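Local coordinates for DNA mimic protein DMP12 (Neisseria meningitidis MC58, PDB 3W1O), which mimics DNA and binds the dimeric histone-like protein HU, partly blocking its DNA-binding sites and so probably regulating HU rather than fully inhibiting it, at residues L8-K13 and E23-A28; Q49-W54 and S90-E95. One frame throughout, in Å; residues are numbered along the deposited sequence.

Interaction 1. Residues L8-K13 and E23-A28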
ATOM      1  N   LEU A   8      -6.800   2.510  -0.313  1.00 20.04           N
ATOM      2  CA  LEU A   8      -5.548   3.271  -0.325  1.00 18.94           C
ATOM      3  C   LEU A   8      -4.441   2.441   0.258  1.00 19.04           C
ATOM      4  O   LEU A   8      -4.631   1.718   1.237  1.00 18.34           O
ATOM      5  CB  LEU A   8      -5.670   4.581   0.447  1.00 19.61           C
ATOM      6  CG  LEU A   8      -6.748   5.595   0.006  1.00 21.67           C
ATOM      7  CD1 LEU A   8      -6.605   6.845   0.872  1.00 25.99           C
ATOM      8  CD2 LEU A   8      -6.656   5.940  -1.489  1.00 22.72           C
ATOM      9  N   ILE A   9      -3.265   2.557  -0.341  1.00 18.38           N
ATOM     10  CA  ILE A   9      -2.046   2.060   0.324  1.00 16.99           C
ATOM     11  C   ILE A   9      -1.190   3.301   0.409  1.00 17.81           C
ATOM     12  O   ILE A   9      -0.930   3.925  -0.627  1.00 18.45           O
ATOM     13  CB  ILE A   9      -1.373   1.007  -0.534  1.00 15.83           C
ATOM     14  CG1 ILE A   9      -2.302  -0.232  -0.628  1.00 16.30           C
ATOM     15  CG2 ILE A   9       0.065   0.701   0.010  1.00 17.05           C
ATOM     16  CD1 ILE A   9      -1.772  -1.401  -1.481  1.00 18.06           C
ATOM     17  N   PHE A  10      -0.794   3.716   1.604  1.00 15.95           N
ATOM     18  CA  PHE A  10      -0.074   4.965   1.680  1.00 17.53           C
ATOM     19  C   PHE A  10       0.813   5.098   2.919  1.00 17.91           C
ATOM     20  O   PHE A  10       0.681   4.281   3.877  1.00 19.24           O
ATOM     21  CB  PHE A  10      -1.071   6.152   1.650  1.00 16.52           C
ATOM     22  CG  PHE A  10      -1.815   6.380   2.958  1.00 18.82           C
ATOM     23  CD1 PHE A  10      -1.345   7.301   3.904  1.00 18.16           C
ATOM     24  CD2 PHE A  10      -2.963   5.644   3.245  1.00 20.23           C
ATOM     25  CE1 PHE A  10      -2.025   7.462   5.169  1.00 18.86           C
ATOM     26  CE2 PHE A  10      -3.634   5.819   4.471  1.00 21.02           C
ATOM     27  CZ  PHE A  10      -3.154   6.750   5.419  1.00 20.27           C
ATOM     28  N   CYS A  11       1.656   6.140   2.894  1.00 19.57           N
ATOM     29  CA  CYS A  11       2.271   6.654   4.124  1.00 20.47           C
ATOM     30  C   CYS A  11       2.158   8.152   4.063  1.00 21.08           C
ATOM     31  O   CYS A  11       1.793   8.719   3.026  1.00 20.57           O
ATOM     32  CB  CYS A  11       3.724   6.143   4.280  1.00 20.99           C
ATOM     33  SG  CYS A  11       4.827   6.764   2.996  1.00 22.18           S
ATOM     34  N   LEU A  12       2.351   8.814   5.204  1.00 20.86           N
ATOM     35  CA  LEU A  12       2.451  10.231   5.234  1.00 22.12           C
ATOM     36  C   LEU A  12       3.726  10.681   4.534  1.00 23.53           C
ATOM     37  O   LEU A  12       4.748   9.952   4.503  1.00 22.66           O
ATOM     38  CB  LEU A  12       2.489  10.720   6.662  1.00 22.25           C
ATOM     39  CG  LEU A  12       1.243  10.347   7.448  1.00 22.72           C
ATOM     40  CD1 LEU A  12       1.195  11.001   8.859  1.00 22.41           C
ATOM     41  CD2 LEU A  12       0.025  10.737   6.651  1.00 26.85           C
ATOM     42  N   LYS A  13       3.662  11.892   4.026  1.00 24.67           N
ATOM     43  CA  LYS A  13       4.846  12.576   3.539  1.00 26.86           C
ATOM     44  C   LYS A  13       5.832  12.933   4.643  1.00 28.20           C
ATOM     45  O   LYS A  13       5.447  13.108   5.788  1.00 27.76           O
ATOM     46  CB  LYS A  13       4.425  13.872   2.891  1.00 28.51           C
ATOM     47  CG  LYS A  13       3.981  13.667   1.487  1.00 30.40           C
ATOM     48  CD  LYS A  13       3.302  14.920   1.030  1.00 38.57           C
ATOM     49  CE  LYS A  13       3.409  15.078  -0.439  1.00 41.30           C
ATOM     50  NZ  LYS A  13       3.067  16.517  -0.680  1.00 42.76           N
ATOM     51  N   GLU A  23      -7.662  11.190  11.236  1.00 28.64           N
ATOM     52  CA  GLU A  23      -7.044  12.334  10.571  1.00 30.00           C
ATOM     53  C   GLU A  23      -5.976  11.939   9.533  1.00 28.80           C
ATOM     54  O   GLU A  23      -5.832  12.658   8.534  1.00 28.53           O
ATOM     55  CB  GLU A  23      -6.422  13.279  11.584  1.00 30.39           C
ATOM     56  CG  GLU A  23      -7.427  14.110  12.319  1.00 37.59           C
ATOM     57  CD  GLU A  23      -6.763  15.091  13.285  1.00 44.77           C
ATOM     58  OE1 GLU A  23      -7.145  15.100  14.479  1.00 47.79           O
ATOM     59  OE2 GLU A  23      -5.861  15.842  12.853  1.00 47.94           O
ATOM     60  N   MET A  24      -5.232  10.845   9.756  1.00 27.37           N
ATOM     61  CA  MET A  24      -4.246  10.360   8.753  1.00 26.06           C
ATOM     62  C   MET A  24      -4.994   9.864   7.526  1.00 26.42           C
ATOM     63  O   MET A  24      -4.584  10.089   6.387  1.00 25.03           O
ATOM     64  CB  MET A  24      -3.391   9.177   9.254  1.00 28.50           C
ATOM     65  CG  MET A  24      -2.450   9.497  10.347  1.00 24.53           C
ATOM     66  SD  MET A  24      -1.652   8.007  11.067  1.00 31.19           S
ATOM     67  CE  MET A  24      -0.395   7.638   9.796  1.00 32.35           C
ATOM     68  N   ILE A  25      -6.094   9.147   7.763  1.00 24.97           N
ATOM     69  CA  ILE A  25      -6.901   8.622   6.628  1.00 24.50           C
ATOM     70  C   ILE A  25      -7.491   9.793   5.838  1.00 24.56           C
ATOM     71  O   ILE A  25      -7.462   9.789   4.603  1.00 22.81           O
ATOM     72  CB  ILE A  25      -8.062   7.714   7.103  1.00 23.61           C
ATOM     73  CG1 ILE A  25      -7.518   6.520   7.898  1.00 24.11           C
ATOM     74  CG2 ILE A  25      -8.908   7.199   5.898  1.00 23.45           C
ATOM     75  CD1 ILE A  25      -6.584   5.599   7.078  1.00 24.40           C
ATOM     76  N   ASP A  26      -8.022  10.774   6.559  1.00 24.95           N
ATOM     77  CA  ASP A  26      -8.542  11.979   5.928  1.00 26.06           C
ATOM     78  C   ASP A  26      -7.452  12.647   5.094  1.00 24.79           C
ATOM     79  O   ASP A  26      -7.701  13.006   3.965  1.00 23.78           O
ATOM     80  CB  ASP A  26      -9.063  12.963   6.959  1.00 27.74           C
ATOM     81  CG  ASP A  26     -10.306  12.464   7.694  1.00 33.24           C
ATOM     82  OD1 ASP A  26     -11.015  11.531   7.215  1.00 36.64           O
ATOM     83  OD2 ASP A  26     -10.564  13.047   8.777  1.00 40.83           O
ATOM     84  N   TRP A  27      -6.243  12.765   5.644  1.00 24.53           N
ATOM     85  CA  TRP A  27      -5.105  13.326   4.923  1.00 23.27           C
ATOM     86  C   TRP A  27      -4.879  12.554   3.618  1.00 23.15           C
ATOM     87  O   TRP A  27      -4.722  13.186   2.560  1.00 23.36           O
ATOM     88  CB  TRP A  27      -3.835  13.326   5.771  1.00 24.07           C
ATOM     89  CG  TRP A  27      -2.651  13.894   5.063  1.00 23.31           C
ATOM     90  CD1 TRP A  27      -2.228  15.190   5.093  1.00 22.77           C
ATOM     91  CD2 TRP A  27      -1.713  13.172   4.232  1.00 20.62           C
ATOM     92  NE1 TRP A  27      -1.093  15.320   4.340  1.00 22.48           N
ATOM     93  CE2 TRP A  27      -0.760  14.107   3.786  1.00 22.22           C
ATOM     94  CE3 TRP A  27      -1.599  11.816   3.827  1.00 23.39           C
ATOM     95  CZ2 TRP A  27       0.327  13.757   2.930  1.00 21.31           C
ATOM     96  CZ3 TRP A  27      -0.525  11.451   2.990  1.00 23.35           C
ATOM     97  CH2 TRP A  27       0.414  12.422   2.537  1.00 24.83           C
ATOM     98  N   ALA A  28      -4.896  11.218   3.671  1.00 21.17           N
ATOM     99  CA  ALA A  28      -4.586  10.427   2.472  1.00 21.38           C
ATOM    100  C   ALA A  28      -5.630  10.705   1.373  1.00 22.02           C
ATOM    101  O   ALA A  28      -5.259  10.944   0.223  1.00 21.19           O
ATOM    102  CB  ALA A  28      -4.555   8.958   2.834  1.00 20.83           C
TER

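Interaction 2. Residues Q49-W54 and S90-E95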
ATOM      1  N   GLN A  49      -6.136  -9.078  -8.291  1.00 23.60           N
ATOM      2  CA  GLN A  49      -6.538 -10.301  -7.575  1.00 24.32           C
ATOM      3  C   GLN A  49      -6.290 -11.511  -8.482  1.00 25.91           C
ATOM      4  O   GLN A  49      -5.592 -12.464  -8.116  1.00 26.04           O
ATOM      5  CB  GLN A  49      -8.032 -10.207  -7.223  1.00 25.19           C
ATOM      6  CG  GLN A  49      -8.615 -11.513  -6.666  1.00 23.91           C
ATOM      7  CD  GLN A  49      -7.835 -12.039  -5.433  1.00 28.76           C
ATOM      8  OE1 GLN A  49      -7.478 -13.214  -5.368  1.00 32.34           O
ATOM      9  NE2 GLN A  49      -7.587 -11.171  -4.478  1.00 21.90           N
ATOM     10  N   ASN A  50      -6.860 -11.453  -9.680  1.00 26.40           N
ATOM     11  CA  ASN A  50      -6.814 -12.602 -10.594  1.00 28.92           C
ATOM     12  C   ASN A  50      -5.411 -12.853 -11.157  1.00 29.99           C
ATOM     13  O   ASN A  50      -5.122 -13.899 -11.718  1.00 32.85           O
ATOM     14  CB  ASN A  50      -7.894 -12.448 -11.689  1.00 28.22           C
ATOM     15  CG  ASN A  50      -9.318 -12.466 -11.106  1.00 28.60           C
ATOM     16  OD1 ASN A  50      -9.586 -13.141 -10.112  1.00 30.94           O
ATOM     17  ND2 ASN A  50     -10.214 -11.707 -11.711  1.00 29.28           N
ATOM     18  N   ARG A  51      -4.513 -11.910 -10.952  1.00 28.99           N
ATOM     19  CA  ARG A  51      -3.126 -12.133 -11.346  1.00 28.56           C
ATOM     20  C   ARG A  51      -2.204 -12.490 -10.210  1.00 26.77           C
ATOM     21  O   ARG A  51      -1.010 -12.761 -10.408  1.00 26.69           O
ATOM     22  CB  ARG A  51      -2.651 -10.944 -12.115  1.00 27.27           C
ATOM     23  CG  ARG A  51      -3.344 -11.002 -13.469  1.00 30.64           C
ATOM     24  CD  ARG A  51      -2.885  -9.920 -14.389  1.00 30.82           C
ATOM     25  NE  ARG A  51      -1.460 -10.084 -14.623  1.00 30.33           N
ATOM     26  CZ  ARG A  51      -0.667  -9.061 -14.878  1.00 33.07           C
ATOM     27  NH1 ARG A  51      -1.217  -7.844 -14.951  1.00 28.70           N
ATOM     28  NH2 ARG A  51       0.638  -9.260 -15.056  1.00 29.96           N
ATOM     29  N   GLY A  52      -2.760 -12.465  -9.012  1.00 25.89           N
ATOM     30  CA  GLY A  52      -2.044 -12.947  -7.838  1.00 25.27           C
ATOM     31  C   GLY A  52      -1.278 -11.901  -7.029  1.00 23.45           C
ATOM     32  O   GLY A  52      -0.510 -12.265  -6.141  1.00 22.06           O
ATOM     33  N   LEU A  53      -1.529 -10.612  -7.285  1.00 22.97           N
ATOM     34  CA  LEU A  53      -0.869  -9.550  -6.551  1.00 21.60           C
ATOM     35  C   LEU A  53      -1.173  -9.585  -5.024  1.00 22.29           C
ATOM     36  O   LEU A  53      -0.269  -9.452  -4.188  1.00 23.37           O
ATOM     37  CB  LEU A  53      -1.193  -8.175  -7.150  1.00 21.81           C
ATOM     38  CG  LEU A  53      -0.652  -6.944  -6.359  1.00 22.40           C
ATOM     39  CD1 LEU A  53       0.936  -6.987  -6.227  1.00 24.97           C
ATOM     40  CD2 LEU A  53      -1.043  -5.632  -7.008  1.00 22.66           C
ATOM     41  N   TRP A  54      -2.443  -9.744  -4.649  1.00 22.41           N
ATOM     42  CA  TRP A  54      -2.780  -9.632  -3.251  1.00 22.23           C
ATOM     43  C   TRP A  54      -2.309 -10.880  -2.548  1.00 23.42           C
ATOM     44  O   TRP A  54      -1.824 -10.819  -1.406  1.00 23.77           O
ATOM     45  CB  TRP A  54      -4.283  -9.384  -3.037  1.00 21.52           C
ATOM     46  CG  TRP A  54      -4.796  -8.278  -3.917  1.00 21.70           C
ATOM     47  CD1 TRP A  54      -5.833  -8.359  -4.788  1.00 21.42           C
ATOM     48  CD2 TRP A  54      -4.255  -6.955  -4.056  1.00 23.00           C
ATOM     49  NE1 TRP A  54      -5.999  -7.175  -5.463  1.00 21.00           N
ATOM     50  CE2 TRP A  54      -5.048  -6.284  -5.029  1.00 22.52           C
ATOM     51  CE3 TRP A  54      -3.198  -6.260  -3.437  1.00 22.83           C
ATOM     52  CZ2 TRP A  54      -4.821  -4.973  -5.398  1.00 23.35           C
ATOM     53  CZ3 TRP A  54      -2.975  -4.931  -3.815  1.00 24.15           C
ATOM     54  CH2 TRP A  54      -3.777  -4.314  -4.782  1.00 21.83           C
ATOM     55  N   SER A  90       8.586 -10.065  -8.632  1.00 29.51           N
ATOM     56  CA  SER A  90       7.373 -10.656  -9.183  1.00 28.68           C
ATOM     57  C   SER A  90       7.307 -10.555 -10.692  1.00 29.26           C
ATOM     58  O   SER A  90       8.101  -9.844 -11.305  1.00 29.60           O
ATOM     59  CB  SER A  90       6.126  -9.987  -8.610  1.00 28.05           C
ATOM     60  OG  SER A  90       5.990  -8.658  -9.091  1.00 25.86           O
ATOM     61  N   ASP A  91       6.309 -11.225 -11.268  1.00 30.22           N
ATOM     62  CA  ASP A  91       6.084 -11.236 -12.719  1.00 32.58           C
ATOM     63  C   ASP A  91       5.444  -9.945 -13.240  1.00 31.49           C
ATOM     64  O   ASP A  91       5.407  -9.726 -14.433  1.00 32.46           O
ATOM     65  CB  ASP A  91       5.227 -12.456 -13.117  1.00 34.32           C
ATOM     66  CG  ASP A  91       6.015 -13.764 -13.006  1.00 39.83           C
ATOM     67  OD1 ASP A  91       7.264 -13.680 -13.108  1.00 45.68           O
ATOM     68  OD2 ASP A  91       5.408 -14.849 -12.799  1.00 45.37           O
ATOM     69  N   PHE A  92       4.972  -9.084 -12.346  1.00 31.20           N
ATOM     70  CA  PHE A  92       4.401  -7.784 -12.784  1.00 30.45           C
ATOM     71  C   PHE A  92       5.166  -6.645 -12.123  1.00 29.62           C
ATOM     72  O   PHE A  92       4.618  -5.579 -11.866  1.00 29.20           O
ATOM     73  CB  PHE A  92       2.861  -7.679 -12.513  1.00 31.26           C
ATOM     74  CG  PHE A  92       2.398  -8.444 -11.332  1.00 29.53           C
ATOM     75  CD1 PHE A  92       3.052  -8.312 -10.110  1.00 29.46           C
ATOM     76  CD2 PHE A  92       1.303  -9.299 -11.430  1.00 31.73           C
ATOM     77  CE1 PHE A  92       2.666  -9.049  -9.009  1.00 30.87           C
ATOM     78  CE2 PHE A  92       0.896 -10.039 -10.342  1.00 30.03           C
ATOM     79  CZ  PHE A  92       1.594  -9.932  -9.125  1.00 31.01           C
ATOM     80  N   SER A  93       6.450  -6.867 -11.837  1.00 27.78           N
ATOM     81  CA  SER A  93       7.200  -5.901 -11.061  1.00 27.20           C
ATOM     82  C   SER A  93       7.401  -4.588 -11.822  1.00 27.21           C
ATOM     83  O   SER A  93       7.853  -3.607 -11.240  1.00 29.09           O
ATOM     84  CB  SER A  93       8.573  -6.465 -10.715  1.00 27.72           C
ATOM     85  OG  SER A  93       9.345  -6.591 -11.930  1.00 28.66           O
ATOM     86  N   THR A  94       7.113  -4.572 -13.124  1.00 24.52           N
ATOM     87  CA  THR A  94       7.240  -3.344 -13.872  1.00 24.66           C
ATOM     88  C   THR A  94       5.919  -2.695 -14.194  1.00 24.96           C
ATOM     89  O   THR A  94       5.890  -1.662 -14.867  1.00 26.31           O
ATOM     90  CB  THR A  94       8.053  -3.534 -15.194  1.00 24.79           C
ATOM     91  OG1 THR A  94       7.311  -4.329 -16.127  1.00 24.50           O
ATOM     92  CG2 THR A  94       9.390  -4.164 -14.893  1.00 24.63           C
ATOM     93  N   GLU A  95       4.815  -3.241 -13.698  1.00 22.53           N
ATOM     94  CA  GLU A  95       3.537  -2.691 -14.093  1.00 23.19           C
ATOM     95  C   GLU A  95       3.240  -1.500 -13.194  1.00 21.14           C
ATOM     96  O   GLU A  95       3.694  -1.455 -12.058  1.00 20.14           O
ATOM     97  CB  GLU A  95       2.483  -3.784 -14.021  1.00 23.56           C
ATOM     98  CG  GLU A  95       2.790  -4.839 -15.054  1.00 27.16           C
ATOM     99  CD  GLU A  95       1.772  -5.927 -15.117  1.00 31.83           C
ATOM    100  OE1 GLU A  95       0.698  -5.773 -14.502  1.00 31.49           O
ATOM    101  OE2 GLU A  95       2.064  -6.965 -15.779  1.00 32.82           O
TER

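Interaction 1. Residues L8-K13 and E23-A28
Ala28 of helix 21-30 sets its methyl squarely on the ring of Phe10. The CB of Ala28 lies 3.5 Å from the centroid of the Phe10 ring and only 3° off the ring normal, a CH-pi contact over the centre of the face. All six ring carbons are therefore almost equally far from the methyl. Phe10 reaches this place with CG wedged between the two backbone branches (chi1 76°), the crowded choice. Leu8 closes on the same methyl from the side, its CD1 3.5 Å from Ala28 CB. At the ring edge, in plane, Ile25 brings CD1 to 3.9 Å from Phe10 CE2. This end is buried and tight.

Packing changes toward Lys13, where the strand has given way to loop. Trp27 has CG anti to its backbone N, and its indole reaches toward the loop. Leu12 presses CD2 onto one indole face, off centre, 3.4 Å from Trp27 CE3. The other methyl of Leu12, CD1, lies 3.8 Å from CE of Met24, whose chain bends at chi3. The extended Lys13 chain crosses the indole at about a right angle, with CD at the edge, 3.7 Å from Trp27 CZ2. Lys13, Met24 and Trp27 are all partly exposed, so this is the solvent side. The Lys13 backbone O accepts a hydrogen bond from Lys113.

Strand 8-10 and helix 23-28 cross at 102°, their axes 10.2 Å apart. This is side-chain packing of a helix across one face of a four-stranded antiparallel beta-sheet, as in alpha+beta folds.

Interaction 2. Residues Q49-W54 and S90-E95
Arg51 and Glu95 meet tip to tip in an end-on, two-pronged salt bridge. NH2 of Arg51 donates to OE2 of Glu95 at 2.8 Å, nearly straight (169°) and in the guanidinium plane. The second prong, NH1 of Arg51 to OE1 of Glu95, is 2.9 Å long and more bent, with the oxygen tilted out of that plane. Both oxygens use their syn lone pairs. The two planes are 36° apart, so the pairing is twisted rather than flat. Glu95 reaches out with an extended chain, whereas Arg51 is bent at chi3 (61°). OE1 of Glu95 is also hydrogen-bonded to the Tyr48 hydroxyl, which would help fix the carboxylate.

Phe92 lies beside this pair. CD2 of Phe92 sits over one face of the guanidinium, toward the rim, 3.7 Å from Arg51 NH2. The far edge of the ring points into the junction between two helices. There CE2 of Phe92 comes to 3.3 Å from the backbone O of Arg51, which lies near the ring plane. CZ of Phe92 rests against Leu53, 3.6 Å from its CA. Leu53 has CG anti to its backbone N and crosses the ring obliquely, with CD1 near Phe92 CE1.

Gly52, with positive phi, closes helix 42-51 in a Schellman motif and is also the N-cap of helix 53-61. Two type I turns, Ser90 to Ser93 and Phe92 to Glu95, shape the facing loop. Glu95 occupies the N-cap position of helix 96-111. The loop from helix 77-88 thus packs on the junction of helices 42-51 and 53-61, with Phe92 also touching Leu56 and Val98.

The two contacts lie on opposite sides of the chain's centre, with centres about 23 Å apart, and share no segment. Both are largely buried. Interaction 1 is nearer the middle and joins a sheet strand to helix 21-30; interaction 2 lies farther out and joins helix ends to a loop. Their chemistry follows. Interaction 1 is apolar between its segments, and the one charged side chain that touches across, Lys13, does so with its aliphatic part. Interaction 2 is smaller and mixed, with an exposed arginine in a salt bridge beside a buried phenylalanine. Helix 96-111 borders both: it touches Cys11 and Lys13 in one, Leu53 and Phe92 in the other.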